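Local coordinates for alanine racemase (PDB 4QHR), which belongs to the alanine racemase family, whose chains join an N-terminal TIM-barrel domain to a C-terminal beta domain and carry a covalently bound pyridoxal phosphate, at residues Val75-Glu84 against Glu96-Trp107. Sequence-based numbering, arbitrary orientation.
Sequences VTLIEGVFSE and ECVIHHQQQFEW
T76 and L77 pair in parallel with E96 and C97, as neighbouring strands of the TIM barrel. Strand 75-77, helix 87-92 and strand 95-99 form one beta-alpha-beta unit of that barrel. Three backbone bonds join the strands: E96 N to V75 O, L77 N to E96 O (2.8 Å) and V98 N to L77 O. L77 O also accepts G80 N, which closes the type I turn 77-80. The two donors come from opposite faces of the L77 carbonyl plane.

Past the strands, Q104 holds the loop after 75-77. Its NE2 donates to E79 O (3.0 Å) and V81 O (2.8 Å), both close to its amide plane. The bond to V81 O is nearly straight, at 174°. Q104 OE1 accepts H100 N, so both ends of the amide are used and its rotation is fixed. The chain is tight at G80, whose CA lies 2.9 Å from V98 O. One water bridges V81 N and V98 O.

Apolar side chains meet beside the strands. C97 SG meets L77 CD1 and V81 CG1. V81 CG2 sits between its backbone N and carbonyl carbon and touches the edge of W107 at CE3 (3.6 Å).

Helix 102-110 packs on the loop through W107. E84 lies over one face of the indole, and its carboxylate plane is 23° from the ring plane. E84 OE2 turns to a salt bridge with K110. E84 CB makes a CH-pi contact, 3.6 Å from the centroid of the five-membered ring of W107 and 4° off the ring normal.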
ATOM      1  N   VAL A  75      24.940   5.143 -10.599  1.00  8.95           N
ATOM      2  CA  VAL A  75      23.534   4.709 -10.532  1.00  8.67           C
ATOM      3  C   VAL A  75      23.303   3.935 -11.804  1.00  8.52           C
ATOM      4  O   VAL A  75      23.730   4.383 -12.850  1.00  8.79           O
ATOM      5  CB  VAL A  75      22.542   5.882 -10.430  1.00  8.34           C
ATOM      6  CG1 VAL A  75      21.103   5.397 -10.612  1.00  8.38           C
ATOM      7  CG2 VAL A  75      22.624   6.523  -9.072  1.00  8.14           C
ATOM      8  N   THR A  76      22.657   2.782 -11.713  1.00  8.67           N
ATOM      9  CA  THR A  76      22.287   2.001 -12.889  1.00  8.58           C
ATOM     10  C   THR A  76      20.771   2.051 -13.077  1.00  8.19           C
ATOM     11  O   THR A  76      20.013   1.755 -12.130  1.00  8.05           O
ATOM     12  CB  THR A  76      22.787   0.575 -12.783  1.00  9.14           C
ATOM     13  OG1 THR A  76      24.220   0.609 -12.760  1.00  9.70           O
ATOM     14  CG2 THR A  76      22.376  -0.210 -14.004  1.00  9.41           C
ATOM     15  N   LEU A  77      20.325   2.481 -14.261  1.00  7.62           N
ATOM     16  CA  LEU A  77      18.898   2.431 -14.603  1.00  7.48           C
ATOM     17  C   LEU A  77      18.635   1.021 -15.094  1.00  7.65           C
ATOM     18  O   LEU A  77      18.964   0.659 -16.245  1.00  6.89           O
ATOM     19  CB  LEU A  77      18.495   3.455 -15.666  1.00  7.53           C
ATOM     20  CG  LEU A  77      18.989   4.893 -15.367  1.00  7.43           C
ATOM     21  CD1 LEU A  77      18.678   5.864 -16.504  1.00  7.46           C
ATOM     22  CD2 LEU A  77      18.455   5.406 -14.022  1.00  7.47           C
ATOM     23  N   ILE A  78      18.017   0.208 -14.231  1.00  7.93           N
ATOM     24  CA  ILE A  78      17.993  -1.253 -14.497  1.00  8.43           C
ATOM     25  C   ILE A  78      17.035  -1.685 -15.604  1.00  8.23           C
ATOM     26  O   ILE A  78      17.060  -2.820 -16.008  1.00  7.94           O
ATOM     27  CB  ILE A  78      17.707  -2.010 -13.168  1.00  9.04           C
ATOM     28  CG1 ILE A  78      18.375  -3.395 -13.082  1.00  9.63           C
ATOM     29  CG2 ILE A  78      16.223  -2.135 -12.924  1.00  9.46           C
ATOM     30  CD1 ILE A  78      19.895  -3.362 -13.022  1.00  9.94           C
ATOM     31  N   GLU A  79      16.158  -0.788 -16.074  1.00  8.40           N
ATOM     32  CA  GLU A  79      15.296  -1.040 -17.203  1.00  8.61           C
ATOM     33  C   GLU A  79      15.644  -0.120 -18.329  1.00  8.27           C
ATOM     34  O   GLU A  79      14.924  -0.080 -19.306  1.00  7.96           O
ATOM     35  CB  GLU A  79      13.851  -0.783 -16.820  1.00  9.29           C
ATOM     36  CG  GLU A  79      13.345  -1.619 -15.675  1.00 10.31           C
ATOM     37  CD  GLU A  79      11.816  -1.425 -15.424  1.00 11.70           C
ATOM     38  OE1 GLU A  79      11.076  -0.893 -16.308  1.00 12.19           O
ATOM     39  OE2 GLU A  79      11.332  -1.819 -14.320  1.00 12.93           O
ATOM     40  N   GLY A  80      16.739   0.639 -18.176  1.00  8.00           N
ATOM     41  CA  GLY A  80      17.140   1.624 -19.195  1.00  7.93           C
ATOM     42  C   GLY A  80      16.189   2.804 -19.290  1.00  8.13           C
ATOM     43  O   GLY A  80      15.450   3.088 -18.344  1.00  7.95           O
ATOM     44  N   VAL A  81      16.192   3.487 -20.429  1.00  8.24           N
ATOM     45  CA  VAL A  81      15.317   4.660 -20.605  1.00  8.52           C
ATOM     46  C   VAL A  81      14.025   4.252 -21.314  1.00  8.92           C
ATOM     47  O   VAL A  81      14.024   3.316 -22.152  1.00  8.20           O
ATOM     48  CB  VAL A  81      16.023   5.817 -21.301  1.00  8.72           C
ATOM     49  CG1 VAL A  81      17.271   6.199 -20.496  1.00  8.94           C
ATOM     50  CG2 VAL A  81      16.373   5.493 -22.733  1.00  8.96           C
ATOM     51  N   PHE A  82      12.964   4.992 -20.991  1.00  9.01           N
ATOM     52  CA  PHE A  82      11.625   4.759 -21.520  1.00  9.73           C
ATOM     53  C   PHE A  82      11.308   5.683 -22.703  1.00 10.47           C
ATOM     54  O   PHE A  82      10.454   5.377 -23.517  1.00 10.71           O
ATOM     55  CB  PHE A  82      10.572   4.889 -20.371  1.00  9.65           C
ATOM     56  CG  PHE A  82      10.840   3.957 -19.229  1.00  9.24           C
ATOM     57  CD1 PHE A  82      11.693   4.334 -18.217  1.00  9.18           C
ATOM     58  CD2 PHE A  82      10.296   2.651 -19.208  1.00  9.34           C
ATOM     59  CE1 PHE A  82      11.987   3.459 -17.183  1.00  9.20           C
ATOM     60  CE2 PHE A  82      10.557   1.785 -18.173  1.00  9.23           C
ATOM     61  CZ  PHE A  82      11.402   2.181 -17.150  1.00  9.40           C
ATOM     62  N   SER A  83      11.996   6.799 -22.810  1.00 11.35           N
ATOM     63  CA  SER A  83      11.842   7.708 -23.940  1.00 12.58           C
ATOM     64  C   SER A  83      13.225   8.262 -24.265  1.00 12.82           C
ATOM     65  O   SER A  83      14.090   8.407 -23.357  1.00 12.01           O
ATOM     66  CB  SER A  83      10.794   8.810 -23.614  1.00 13.08           C
ATOM     67  OG  SER A  83      11.214   9.645 -22.533  1.00 15.39           O
ATOM     68  N   GLU A  84      13.454   8.627 -25.530  1.00 13.13           N
ATOM     69  CA  GLU A  84      14.799   9.104 -25.934  1.00 13.45           C
ATOM     70  C   GLU A  84      15.251  10.347 -25.169  1.00 13.13           C
ATOM     71  O   GLU A  84      16.442  10.492 -24.843  1.00 11.61           O
ATOM     72  CB  GLU A  84      14.897   9.368 -27.429  1.00 15.04           C
ATOM     73  CG  GLU A  84      16.326   9.624 -27.866  1.00 17.00           C
ATOM     74  CD  GLU A  84      16.407  10.136 -29.270  1.00 20.70           C
ATOM     75  OE1 GLU A  84      15.449   9.899 -30.059  1.00 22.83           O
ATOM     76  OE2 GLU A  84      17.443  10.771 -29.581  1.00 24.14           O
ATOM     77  N   GLU A  96      24.334   4.902 -15.686  1.00  8.04           N
ATOM     78  CA  GLU A  96      24.568   3.901 -16.681  1.00  8.08           C
ATOM     79  C   GLU A  96      23.216   3.266 -17.009  1.00  8.13           C
ATOM     80  O   GLU A  96      22.399   3.066 -16.116  1.00  7.91           O
ATOM     81  CB  GLU A  96      25.530   2.846 -16.170  1.00  8.18           C
ATOM     82  CG  GLU A  96      26.913   3.425 -15.915  1.00  8.42           C
ATOM     83  CD  GLU A  96      27.924   2.398 -15.519  1.00  8.64           C
ATOM     84  OE1 GLU A  96      27.527   1.302 -15.053  1.00  9.32           O
ATOM     85  OE2 GLU A  96      29.119   2.686 -15.746  1.00  8.38           O
ATOM     86  N   CYS A  97      23.030   2.921 -18.273  1.00  8.27           N
ATOM     87  CA  CYS A  97      21.775   2.389 -18.750  1.00  8.64           C
ATOM     88  C   CYS A  97      21.857   0.938 -19.088  1.00  8.22           C
ATOM     89  O   CYS A  97      22.776   0.511 -19.782  1.00  8.12           O
ATOM     90  CB  CYS A  97      21.319   3.120 -20.015  1.00  9.09           C
ATOM     91  SG  CYS A  97      20.948   4.839 -19.704  1.00 10.33           S
ATOM     92  N   VAL A  98      20.866   0.196 -18.606  1.00  8.03           N
ATOM     93  CA  VAL A  98      20.542  -1.068 -19.181  1.00  8.00           C
ATOM     94  C   VAL A  98      19.919  -0.820 -20.556  1.00  8.18           C
ATOM     95  O   VAL A  98      19.123   0.113 -20.724  1.00  8.61           O
ATOM     96  CB  VAL A  98      19.550  -1.859 -18.314  1.00  8.24           C
ATOM     97  CG1 VAL A  98      18.719  -2.808 -19.148  1.00  8.38           C
ATOM     98  CG2 VAL A  98      20.312  -2.636 -17.263  1.00  8.13           C
ATOM     99  N   ILE A  99      20.277  -1.633 -21.548  1.00  8.01           N
ATOM    100  CA  ILE A  99      19.466  -1.725 -22.746  1.00  8.12           C
ATOM    101  C   ILE A  99      18.918  -3.154 -22.854  1.00  8.44           C
ATOM    102  O   ILE A  99      19.604  -4.142 -22.568  1.00  8.21           O
ATOM    103  CB  ILE A  99      20.203  -1.286 -24.058  1.00  7.97           C
ATOM    104  CG1 ILE A  99      21.340  -2.221 -24.424  1.00  8.03           C
ATOM    105  CG2 ILE A  99      20.651   0.167 -23.962  1.00  7.95           C
ATOM    106  CD1 ILE A  99      21.850  -2.050 -25.846  1.00  8.01           C
ATOM    107  N   HIS A 100      17.657  -3.252 -23.236  1.00  8.64           N
ATOM    108  CA  HIS A 100      16.997  -4.552 -23.314  1.00  9.10           C
ATOM    109  C   HIS A 100      16.251  -4.771 -24.652  1.00  9.23           C
ATOM    110  O   HIS A 100      15.768  -5.860 -24.883  1.00  9.29           O
ATOM    111  CB  HIS A 100      16.071  -4.791 -22.104  1.00  8.83           C
ATOM    112  CG  HIS A 100      14.952  -3.808 -22.015  1.00  9.33           C
ATOM    113  ND1 HIS A 100      13.833  -3.888 -22.820  1.00  9.58           N
ATOM    114  CD2 HIS A 100      14.792  -2.708 -21.237  1.00  9.47           C
ATOM    115  CE1 HIS A 100      13.026  -2.886 -22.527  1.00 10.05           C
ATOM    116  NE2 HIS A 100      13.601  -2.133 -21.598  1.00  9.74           N
ATOM    117  N   HIS A 101      16.169  -3.775 -25.520  1.00 10.11           N
ATOM    118  CA  HIS A 101      15.484  -3.962 -26.791  1.00 10.93           C
ATOM    119  C   HIS A 101      15.980  -2.946 -27.794  1.00 11.65           C
ATOM    120  O   HIS A 101      16.650  -1.943 -27.430  1.00 11.28           O
ATOM    121  CB  HIS A 101      13.931  -4.010 -26.607  1.00 11.21           C
ATOM    122  CG  HIS A 101      13.301  -2.719 -26.162  1.00 11.40           C
ATOM    123  ND1 HIS A 101      11.976  -2.429 -26.402  1.00 11.28           N
ATOM    124  CD2 HIS A 101      13.805  -1.641 -25.508  1.00 11.33           C
ATOM    125  CE1 HIS A 101      11.692  -1.239 -25.910  1.00 11.32           C
ATOM    126  NE2 HIS A 101      12.784  -0.737 -25.376  1.00 11.03           N
ATOM    127  N   GLN A 102      15.673  -3.215 -29.063  1.00 12.06           N
ATOM    128  CA  GLN A 102      16.207  -2.483 -30.221  1.00 12.97           C
ATOM    129  C   GLN A 102      16.056  -0.959 -30.124  1.00 12.37           C
ATOM    130  O   GLN A 102      16.986  -0.210 -30.394  1.00 11.23           O
ATOM    131  CB  GLN A 102      15.545  -3.012 -31.503  1.00 14.25           C
ATOM    132  CG  GLN A 102      16.154  -2.581 -32.820  1.00 16.42           C
ATOM    133  CD  GLN A 102      17.620  -2.946 -32.975  1.00 18.58           C
ATOM    134  OE1 GLN A 102      18.091  -3.986 -32.501  1.00 18.83           O
ATOM    135  NE2 GLN A 102      18.354  -2.081 -33.665  1.00 20.08           N
ATOM    136  N   GLN A 103      14.890  -0.514 -29.669  1.00 12.09           N
ATOM    137  CA  GLN A 103      14.616   0.895 -29.509  1.00 11.90           C
ATOM    138  C   GLN A 103      15.726   1.570 -28.699  1.00 11.47           C
ATOM    139  O   GLN A 103      16.242   2.630 -29.066  1.00 11.63           O
ATOM    140  CB  GLN A 103      13.274   1.006 -28.771  1.00 12.63           C
ATOM    141  CG  GLN A 103      12.945   2.379 -28.308  1.00 12.72           C
ATOM    142  CD  GLN A 103      11.496   2.566 -28.001  1.00 13.36           C
ATOM    143  OE1 GLN A 103      11.063   2.464 -26.830  1.00 13.54           O
ATOM    144  NE2 GLN A 103      10.720   2.869 -29.028  1.00 13.16           N
ATOM    145  N   GLN A 104      16.082   0.969 -27.566  1.00 10.80           N
ATOM    146  CA  GLN A 104      17.093   1.600 -26.662  1.00 10.66           C
ATOM    147  C   GLN A 104      18.488   1.517 -27.266  1.00 10.68           C
ATOM    148  O   GLN A 104      19.348   2.400 -27.076  1.00 10.17           O
ATOM    149  CB  GLN A 104      17.086   0.905 -25.302  1.00 10.34           C
ATOM    150  CG  GLN A 104      15.945   1.276 -24.379  1.00  9.90           C
ATOM    151  CD  GLN A 104      15.824   0.300 -23.218  1.00  9.86           C
ATOM    152  OE1 GLN A 104      16.286  -0.845 -23.291  1.00  9.42           O
ATOM    153  NE2 GLN A 104      15.193   0.737 -22.139  1.00  9.50           N
ATOM    154  N   PHE A 105      18.721   0.434 -27.974  1.00 11.63           N
ATOM    155  CA  PHE A 105      19.976   0.296 -28.714  1.00 13.20           C
ATOM    156  C   PHE A 105      20.148   1.454 -29.659  1.00 13.62           C
ATOM    157  O   PHE A 105      21.201   2.099 -29.659  1.00 12.94           O
ATOM    158  CB  PHE A 105      19.996  -1.023 -29.448  1.00 14.17           C
ATOM    159  CG  PHE A 105      21.211  -1.210 -30.324  1.00 16.00           C
ATOM    160  CD1 PHE A 105      22.454  -1.451 -29.776  1.00 15.94           C
ATOM    161  CD2 PHE A 105      21.095  -1.149 -31.688  1.00 16.03           C
ATOM    162  CE1 PHE A 105      23.565  -1.668 -30.590  1.00 16.81           C
ATOM    163  CE2 PHE A 105      22.193  -1.345 -32.495  1.00 17.39           C
ATOM    164  CZ  PHE A 105      23.436  -1.611 -31.948  1.00 16.79           C
ATOM    165  N   GLU A 106      19.098   1.758 -30.432  1.00 14.06           N
ATOM    166  CA  GLU A 106      19.180   2.857 -31.413  1.00 14.77           C
ATOM    167  C   GLU A 106      19.429   4.175 -30.727  1.00 14.10           C
ATOM    168  O   GLU A 106      20.279   4.949 -31.173  1.00 14.49           O
ATOM    169  CB  GLU A 106      17.922   2.904 -32.314  1.00 16.46           C
ATOM    170  CG  GLU A 106      17.946   1.744 -33.322  1.00 19.27           C
ATOM    171  CD  GLU A 106      16.593   1.399 -33.904  1.00 22.74           C
ATOM    172  OE1 GLU A 106      15.639   2.184 -33.718  1.00 25.65           O
ATOM    173  OE2 GLU A 106      16.471   0.304 -34.515  1.00 25.50           O
ATOM    174  N   TRP A 107      18.727   4.438 -29.631  1.00 13.15           N
ATOM    175  CA  TRP A 107      18.938   5.712 -28.916  1.00 13.66           C
ATOM    176  C   TRP A 107      20.354   5.862 -28.332  1.00 13.13           C
ATOM    177  O   TRP A 107      20.930   6.962 -28.318  1.00 13.70           O
ATOM    178  CB  TRP A 107      17.931   5.867 -27.797  1.00 14.06           C
ATOM    179  CG  TRP A 107      16.498   5.904 -28.247  1.00 14.67           C
ATOM    180  CD1 TRP A 107      16.014   6.258 -29.477  1.00 14.22           C
ATOM    181  CD2 TRP A 107      15.345   5.582 -27.435  1.00 14.91           C
ATOM    182  NE1 TRP A 107      14.634   6.149 -29.491  1.00 14.02           N
ATOM    183  CE2 TRP A 107      14.202   5.759 -28.245  1.00 14.84           C
ATOM    184  CE3 TRP A 107      15.176   5.170 -26.101  1.00 15.60           C
ATOM    185  CZ2 TRP A 107      12.912   5.539 -27.763  1.00 14.53           C
ATOM    186  CZ3 TRP A 107      13.890   4.945 -25.630  1.00 14.99           C
ATOM    187  CH2 TRP A 107      12.781   5.143 -26.463  1.00 14.78           C
TER
HETATM  188  O   HOH W   1      26.424   2.347 -12.469  1.00 16.67           O
HETATM  189  O   HOH W   2      12.164   0.020 -20.733  1.00 12.79           O
HETATM  190  O   HOH W   3      18.228   2.445 -22.106  1.00  8.97           O
HETATM  191  O   HOH W   4      12.539   1.931 -24.278  1.00  9.94           O